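Local coordinates for ScaE cell-surface anchored scaffoldin protein (Ruminococcus flavefaciens, PDB 2ZF9), which probably anchors the cellulosome to the bacterial cell surface, its type III cohesin module, the part present here, binding a dockerin module, at residues E58-K63 and D157-V162; K101-T106 and T153-L158. One frame throughout, in Å; residues are numbered along the deposited sequence.

Contact 1: residues E58-K63 and D157-V162; sequences EGAADK and DLFTNV
The Phe159 ring presents its edge, close to the ring plane, to the methyl of Ala60, with CE2 of Phe159 4.1 Å from CB of Ala60. A second aromatic ring, that of Tyr64, stacks with Phe159, and Pro32 of a loop, Thr67 of strand 66-73 and Thr175 of helix 166-178 also touch its side chain. With CG anti to the backbone N (chi1 -167°), the phenyl group extends far enough from its strand to meet the loop after strand 50-58. The flat amide of Asn161 marks the other end of the contact. Here the aliphatic CB does the touching, 3.4 Å from the carbonyl O of Lys63, while a water accepts from ND2 of Asn161 at 3.0 Å and donates to O of Lys63 at 2.8 Å. The loop Ala60-Lys63 is a type II beta turn, closed by the bond from Lys63 N to Ala60 O at 3.0 Å, and it leads into strand 66-73 of the cohesin beta-sandwich, against which the short strand 158-160 pairs antiparallel. Asn161 also donates through ND2 to Asp165, and its OD1 takes a weak bond from Lys164 N, so both ends of the amide are tied to the chain just before helix 166-178.

Contact 2: residues K101-T106 and T153-L158; sequences KAEADT and TTNEDL
Asn155 meets Glu103 across this contact, and it is the one residue of 153-158 that approaches strand 99-106 closely. Its backbone adopts a left-handed helical conformation where the loop turns beside the strand, and its CB points toward that strand. A chi1 of -61° then carries the amide out to the carboxylate of Glu103, ND2 of Asn155 lying 3.5 Å from OE2 of Glu103. The side chains approach head-on from the two segments, the carboxylate turned nearly at right angles (81°) to the amide. Phe111 of strand 109-115 touches both Glu103 and Asn155. A water joins the same ND2 to Asp105 through two weak bonds, accepting from Asn155 ND2 at 3.4 Å and donating to Asp105 OD1 at 3.2 Å. The second oxygen of Glu103, OE1, forms a salt bridge with NZ of Lys101 at 3.6 Å, which should help to steady the acid; the same NZ of Lys101 remains 4.3 Å from OD1 of Asn155. Farther along, the chain turns inward: the buried carboxylate of Asp157 is held by Arg152, His70 and the backbone N of Gln150, and Leu158 begins the short strand, bonded through its backbone to Gly68. The arrangement is a sparse, polar surface contact between a loop and an outlying antiparallel strand of the cohesin beta-sandwich.

Overall arrangement
The centres of contacts 1 and 2 lie about 17 Å apart, and the two meet on one piece of chain: Asp157 and Leu158 belong to both. Along the sequence, 58-63 comes first, then 101-106, and both contacts end on the stretch between strand 142-149 and helix 166-178. The loop of this stretch faces strand 99-106, whereas strand 158-160 and the residues after it face the turn before strand 66-73. Strand 66-73 connects the two regions, pairing with 158-160 and with 109-115, which in turn pairs with 99-106. One connection thus joins a largely buried contact near the helix to a polar one at the surface of the cohesin module.

Contact 1: residues E58-K63 and D157-V162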
ATOM      1  N   GLU A  58      -6.379  -7.578   3.724  1.00 20.79           N
ATOM      2  CA  GLU A  58      -7.102  -8.481   4.601  1.00 24.27           C
ATOM      3  C   GLU A  58      -8.558  -8.118   4.485  1.00 23.14           C
ATOM      4  O   GLU A  58      -8.895  -6.942   4.265  1.00 21.14           O
ATOM      5  CB  GLU A  58      -6.626  -8.277   6.047  1.00 25.62           C
ATOM      6  CG  GLU A  58      -6.906  -9.464   6.944  1.00 40.60           C
ATOM      7  CD  GLU A  58      -6.529  -9.213   8.425  1.00 40.15           C
ATOM      8  OE1 GLU A  58      -5.387  -8.742   8.711  1.00 48.34           O
ATOM      9  OE2 GLU A  58      -7.389  -9.511   9.285  1.00 55.78           O
ATOM     10  N   GLY A  59      -9.438  -9.117   4.554  1.00 22.16           N
ATOM     11  CA  GLY A  59     -10.853  -8.847   4.652  1.00 18.66           C
ATOM     12  C   GLY A  59     -11.536  -8.619   3.323  1.00 19.91           C
ATOM     13  O   GLY A  59     -12.686  -8.194   3.313  1.00 20.83           O
ATOM     14  N   ALA A  60     -10.860  -8.915   2.201  1.00 17.47           N
ATOM     15  CA  ALA A  60     -11.450  -8.641   0.883  1.00 17.79           C
ATOM     16  C   ALA A  60     -11.406  -9.831  -0.091  1.00 19.19           C
ATOM     17  O   ALA A  60     -11.673  -9.640  -1.276  1.00 17.76           O
ATOM     18  CB  ALA A  60     -10.741  -7.446   0.255  1.00 18.96           C
ATOM     19  N   ALA A  61     -11.053 -11.035   0.387  1.00 19.65           N
ATOM     20  CA  ALA A  61     -10.847 -12.173  -0.517  1.00 19.19           C
ATOM     21  C   ALA A  61     -12.114 -12.433  -1.312  1.00 19.29           C
ATOM     22  O   ALA A  61     -13.201 -12.408  -0.755  1.00 18.73           O
ATOM     23  CB  ALA A  61     -10.436 -13.421   0.266  1.00 20.29           C
ATOM     24  N   ASP A  62     -11.952 -12.665  -2.615  1.00 17.54           N
ATOM     25  CA  ASP A  62     -13.041 -12.908  -3.565  1.00 17.93           C
ATOM     26  C   ASP A  62     -14.005 -11.753  -3.753  1.00 17.85           C
ATOM     27  O   ASP A  62     -15.075 -11.929  -4.324  1.00 19.69           O
ATOM     28  CB  ASP A  62     -13.788 -14.221  -3.240  1.00 22.20           C
ATOM     29  CG  ASP A  62     -12.832 -15.397  -3.113  1.00 30.44           C
ATOM     30  OD1 ASP A  62     -11.935 -15.521  -3.974  1.00 27.82           O
ATOM     31  OD2 ASP A  62     -12.964 -16.171  -2.145  1.00 35.58           O
ATOM     32  N   LYS A  63     -13.614 -10.554  -3.319  1.00 17.76           N
ATOM     33  CA  LYS A  63     -14.531  -9.395  -3.422  1.00 15.15           C
ATOM     34  C   LYS A  63     -14.009  -8.233  -4.257  1.00 17.60           C
ATOM     35  O   LYS A  63     -14.716  -7.226  -4.453  1.00 21.84           O
ATOM     36  CB  LYS A  63     -14.812  -8.831  -2.020  1.00 16.43           C
ATOM     37  CG  LYS A  63     -15.398  -9.832  -1.024  1.00 20.65           C
ATOM     38  CD  LYS A  63     -16.711 -10.389  -1.518  1.00 21.90           C
ATOM     39  CE  LYS A  63     -17.320 -11.346  -0.469  1.00 27.65           C
ATOM     40  NZ  LYS A  63     -18.657 -11.779  -1.006  1.00 26.60           N
ATOM     41  N   ASP A 157      -6.680   6.300  -7.949  1.00 18.00           N
ATOM     42  CA  ASP A 157      -6.633   5.497  -6.754  1.00 17.45           C
ATOM     43  C   ASP A 157      -7.957   4.749  -6.602  1.00 18.87           C
ATOM     44  O   ASP A 157      -9.051   5.353  -6.554  1.00 18.39           O
ATOM     45  CB  ASP A 157      -6.334   6.362  -5.532  1.00 17.54           C
ATOM     46  CG  ASP A 157      -4.938   7.022  -5.597  1.00 24.48           C
ATOM     47  OD1 ASP A 157      -3.929   6.303  -5.796  1.00 24.39           O
ATOM     48  OD2 ASP A 157      -4.876   8.263  -5.435  1.00 24.27           O
ATOM     49  N   LEU A 158      -7.857   3.430  -6.561  1.00 15.46           N
ATOM     50  CA  LEU A 158      -9.028   2.569  -6.648  1.00 14.05           C
ATOM     51  C   LEU A 158      -8.835   1.327  -5.787  1.00 17.23           C
ATOM     52  O   LEU A 158      -7.719   0.836  -5.626  1.00 15.48           O
ATOM     53  CB  LEU A 158      -9.259   2.067  -8.086  1.00 17.47           C
ATOM     54  CG  LEU A 158      -9.607   3.048  -9.204  1.00 20.38           C
ATOM     55  CD1 LEU A 158      -9.692   2.267 -10.498  1.00 22.83           C
ATOM     56  CD2 LEU A 158     -10.928   3.795  -8.920  1.00 20.24           C
ATOM     57  N   PHE A 159      -9.938   0.829  -5.233  1.00 15.36           N
ATOM     58  CA  PHE A 159      -9.910  -0.492  -4.623  1.00 16.60           C
ATOM     59  C   PHE A 159     -11.333  -1.016  -4.665  1.00 17.66           C
ATOM     60  O   PHE A 159     -12.144  -0.669  -3.802  1.00 15.87           O
ATOM     61  CB  PHE A 159      -9.398  -0.485  -3.179  1.00 16.54           C
ATOM     62  CG  PHE A 159      -9.091  -1.874  -2.688  1.00 18.41           C
ATOM     63  CD1 PHE A 159      -7.814  -2.375  -2.786  1.00 12.38           C
ATOM     64  CD2 PHE A 159     -10.103  -2.705  -2.203  1.00 17.22           C
ATOM     65  CE1 PHE A 159      -7.519  -3.712  -2.406  1.00 15.41           C
ATOM     66  CE2 PHE A 159      -9.805  -4.025  -1.797  1.00 19.14           C
ATOM     67  CZ  PHE A 159      -8.513  -4.519  -1.927  1.00 15.96           C
ATOM     68  N   THR A 160     -11.649  -1.818  -5.675  1.00 17.22           N
ATOM     69  CA  THR A 160     -13.062  -2.015  -6.028  1.00 17.93           C
ATOM     70  C   THR A 160     -13.216  -3.309  -6.811  1.00 18.59           C
ATOM     71  O   THR A 160     -12.238  -4.039  -6.978  1.00 16.32           O
ATOM     72  CB  THR A 160     -13.660  -0.769  -6.805  1.00 17.22           C
ATOM     73  OG1 THR A 160     -15.091  -0.830  -6.804  1.00 18.57           O
ATOM     74  CG2 THR A 160     -13.099  -0.614  -8.245  1.00 20.29           C
ATOM     75  N   ASN A 161     -14.451  -3.612  -7.226  1.00 17.85           N
ATOM     76  CA  ASN A 161     -14.757  -4.904  -7.852  1.00 17.69           C
ATOM     77  C   ASN A 161     -14.943  -4.757  -9.366  1.00 20.13           C
ATOM     78  O   ASN A 161     -14.884  -3.629  -9.877  1.00 17.43           O
ATOM     79  CB  ASN A 161     -15.960  -5.586  -7.150  1.00 18.54           C
ATOM     80  CG  ASN A 161     -17.231  -4.745  -7.166  1.00 22.19           C
ATOM     81  OD1 ASN A 161     -17.329  -3.758  -7.894  1.00 19.83           O
ATOM     82  ND2 ASN A 161     -18.219  -5.147  -6.361  1.00 20.85           N
ATOM     83  N   VAL A 162     -15.163  -5.840 -10.107  1.00 18.35           N
ATOM     84  CA  VAL A 162     -15.194  -5.668 -11.563  0.50 21.75           C
ATOM     85  C   VAL A 162     -16.375  -4.809 -12.038  1.00 24.34           C
ATOM     86  O   VAL A 162     -16.215  -4.029 -12.972  1.00 25.46           O
ATOM     87  CB  VAL A 162     -15.065  -6.986 -12.390  0.50 21.25           C
ATOM     88  CG1 VAL A 162     -13.801  -7.745 -12.014  0.50 20.52           C
ATOM     89  CG2 VAL A 162     -16.276  -7.870 -12.236  0.50 21.60           C
TER
HETATM   90  O   HOH W   1     -17.533  -7.442  -4.603  1.00 19.93           O

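Contact 2: residues K101-T106 and T153-L158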
ATOM      1  N   LYS A 101       0.586  -4.336 -12.539  1.00 16.97           N
ATOM      2  CA  LYS A 101       1.766  -3.554 -12.948  1.00 21.62           C
ATOM      3  C   LYS A 101       2.248  -2.607 -11.855  1.00 18.20           C
ATOM      4  O   LYS A 101       1.436  -2.097 -11.051  1.00 16.37           O
ATOM      5  CB  LYS A 101       1.497  -2.771 -14.252  1.00 25.80           C
ATOM      6  CG  LYS A 101       0.329  -1.825 -14.166  1.00 29.39           C
ATOM      7  CD  LYS A 101       0.334  -0.749 -15.274  1.00 32.50           C
ATOM      8  CE  LYS A 101      -0.637   0.398 -14.875  1.00 45.47           C
ATOM      9  NZ  LYS A 101      -0.923   1.378 -15.972  1.00 57.98           N
ATOM     10  N   ALA A 102       3.565  -2.394 -11.804  1.00 17.06           N
ATOM     11  CA  ALA A 102       4.157  -1.427 -10.891  1.00 15.98           C
ATOM     12  C   ALA A 102       4.998  -0.474 -11.724  1.00 21.21           C
ATOM     13  O   ALA A 102       5.799  -0.906 -12.591  1.00 20.87           O
ATOM     14  CB  ALA A 102       5.030  -2.153  -9.855  1.00 15.71           C
ATOM     15  N   GLU A 103       4.841   0.816 -11.467  1.00 19.60           N
ATOM     16  CA  GLU A 103       5.522   1.790 -12.295  1.00 20.66           C
ATOM     17  C   GLU A 103       5.906   3.038 -11.502  1.00 22.11           C
ATOM     18  O   GLU A 103       5.356   3.304 -10.408  1.00 17.72           O
ATOM     19  CB  GLU A 103       4.653   2.133 -13.498  1.00 23.19           C
ATOM     20  CG  GLU A 103       3.490   2.949 -13.124  1.00 17.66           C
ATOM     21  CD  GLU A 103       2.571   3.276 -14.294  1.00 35.87           C
ATOM     22  OE1 GLU A 103       2.389   2.423 -15.169  1.00 35.17           O
ATOM     23  OE2 GLU A 103       2.015   4.397 -14.318  1.00 37.29           O
ATOM     24  N   ALA A 104       6.847   3.794 -12.070  1.00 20.39           N
ATOM     25  CA  ALA A 104       7.387   4.987 -11.424  1.00 21.50           C
ATOM     26  C   ALA A 104       6.311   6.043 -11.265  1.00 21.95           C
ATOM     27  O   ALA A 104       5.373   6.116 -12.088  1.00 21.08           O
ATOM     28  CB  ALA A 104       8.594   5.558 -12.270  1.00 23.02           C
ATOM     29  N   ASP A 105       6.443   6.854 -10.207  1.00 18.13           N
ATOM     30  CA  ASP A 105       5.561   7.995  -9.956  1.00 20.71           C
ATOM     31  C   ASP A 105       6.428   9.247  -9.699  1.00 23.18           C
ATOM     32  O   ASP A 105       6.655  10.032 -10.613  1.00 23.51           O
ATOM     33  CB  ASP A 105       4.589   7.703  -8.785  1.00 19.29           C
ATOM     34  CG  ASP A 105       3.521   8.793  -8.612  1.00 27.31           C
ATOM     35  OD1 ASP A 105       3.226   9.529  -9.583  1.00 31.69           O
ATOM     36  OD2 ASP A 105       3.003   8.924  -7.489  1.00 26.37           O
ATOM     37  N   THR A 106       6.920   9.424  -8.474  1.00 26.00           N
ATOM     38  CA  THR A 106       7.824  10.540  -8.147  1.00 28.74           C
ATOM     39  C   THR A 106       9.069   9.969  -7.506  1.00 29.80           C
ATOM     40  O   THR A 106       9.147   8.760  -7.297  1.00 25.97           O
ATOM     41  CB  THR A 106       7.176  11.560  -7.165  1.00 30.04           C
ATOM     42  OG1 THR A 106       6.926  10.934  -5.893  1.00 25.95           O
ATOM     43  CG2 THR A 106       5.848  12.080  -7.696  1.00 28.97           C
ATOM     44  N   THR A 153      -7.526  11.931 -12.762  1.00 30.26           N
ATOM     45  CA  THR A 153      -8.195  11.505 -13.986  1.00 32.18           C
ATOM     46  C   THR A 153      -7.518  10.312 -14.638  1.00 32.38           C
ATOM     47  O   THR A 153      -8.158   9.603 -15.409  1.00 36.76           O
ATOM     48  CB  THR A 153      -8.385  12.661 -15.020  1.00 33.91           C
ATOM     49  OG1 THR A 153      -7.124  13.045 -15.578  1.00 39.50           O
ATOM     50  CG2 THR A 153      -9.018  13.853 -14.356  1.00 38.26           C
ATOM     51  N   THR A 154      -6.235  10.081 -14.343  1.00 27.45           N
ATOM     52  CA  THR A 154      -5.525   8.922 -14.850  1.00 26.45           C
ATOM     53  C   THR A 154      -4.775   8.315 -13.667  1.00 25.49           C
ATOM     54  O   THR A 154      -4.527   8.995 -12.668  1.00 23.20           O
ATOM     55  CB  THR A 154      -4.484   9.288 -15.953  1.00 30.20           C
ATOM     56  OG1 THR A 154      -3.489  10.141 -15.380  1.00 38.82           O
ATOM     57  CG2 THR A 154      -5.132  10.025 -17.145  1.00 38.10           C
ATOM     58  N   ASN A 155      -4.414   7.034 -13.784  1.00 24.38           N
ATOM     59  CA  ASN A 155      -3.836   6.277 -12.666  1.00 24.36           C
ATOM     60  C   ASN A 155      -4.618   6.526 -11.379  1.00 24.05           C
ATOM     61  O   ASN A 155      -4.034   6.820 -10.325  1.00 21.82           O
ATOM     62  CB  ASN A 155      -2.352   6.598 -12.495  1.00 23.77           C
ATOM     63  CG  ASN A 155      -1.521   6.218 -13.743  1.00 32.48           C
ATOM     64  OD1 ASN A 155      -1.908   5.343 -14.533  1.00 26.55           O
ATOM     65  ND2 ASN A 155      -0.384   6.889 -13.916  1.00 42.48           N
ATOM     66  N   GLU A 156      -5.950   6.439 -11.477  1.00 20.33           N
ATOM     67  CA  GLU A 156      -6.786   6.694 -10.318  1.00 20.59           C
ATOM     68  C   GLU A 156      -6.476   5.773  -9.161  1.00 19.44           C
ATOM     69  O   GLU A 156      -6.106   4.596  -9.369  1.00 18.44           O
ATOM     70  CB  GLU A 156      -8.256   6.502 -10.670  1.00 21.64           C
ATOM     71  CG  GLU A 156      -8.862   7.593 -11.534  1.00 25.38           C
ATOM     72  CD  GLU A 156     -10.261   7.170 -11.966  1.00 40.28           C
ATOM     73  OE1 GLU A 156     -11.243   7.599 -11.323  1.00 39.25           O
ATOM     74  OE2 GLU A 156     -10.363   6.322 -12.876  1.00 38.48           O
ATOM     75  N   ASP A 157      -6.680   6.300  -7.949  1.00 18.00           N
ATOM     76  CA  ASP A 157      -6.633   5.497  -6.754  1.00 17.45           C
ATOM     77  C   ASP A 157      -7.957   4.749  -6.602  1.00 18.87           C
ATOM     78  O   ASP A 157      -9.051   5.353  -6.554  1.00 18.39           O
ATOM     79  CB  ASP A 157      -6.334   6.362  -5.532  1.00 17.54           C
ATOM     80  CG  ASP A 157      -4.938   7.022  -5.597  1.00 24.48           C
ATOM     81  OD1 ASP A 157      -3.929   6.303  -5.796  1.00 24.39           O
ATOM     82  OD2 ASP A 157      -4.876   8.263  -5.435  1.00 24.27           O
ATOM     83  N   LEU A 158      -7.857   3.430  -6.561  1.00 15.46           N
ATOM     84  CA  LEU A 158      -9.028   2.569  -6.648  1.00 14.05           C
ATOM     85  C   LEU A 158      -8.835   1.327  -5.787  1.00 17.23           C
ATOM     86  O   LEU A 158      -7.719   0.836  -5.626  1.00 15.48           O
ATOM     87  CB  LEU A 158      -9.259   2.067  -8.086  1.00 17.47           C
ATOM     88  CG  LEU A 158      -9.607   3.048  -9.204  1.00 20.38           C
ATOM     89  CD1 LEU A 158      -9.692   2.267 -10.498  1.00 22.83           C
ATOM     90  CD2 LEU A 158     -10.928   3.795  -8.920  1.00 20.24           C
TER
HETATM   91  O   HOH W   2       0.752   7.959 -10.921  1.00 24.26           O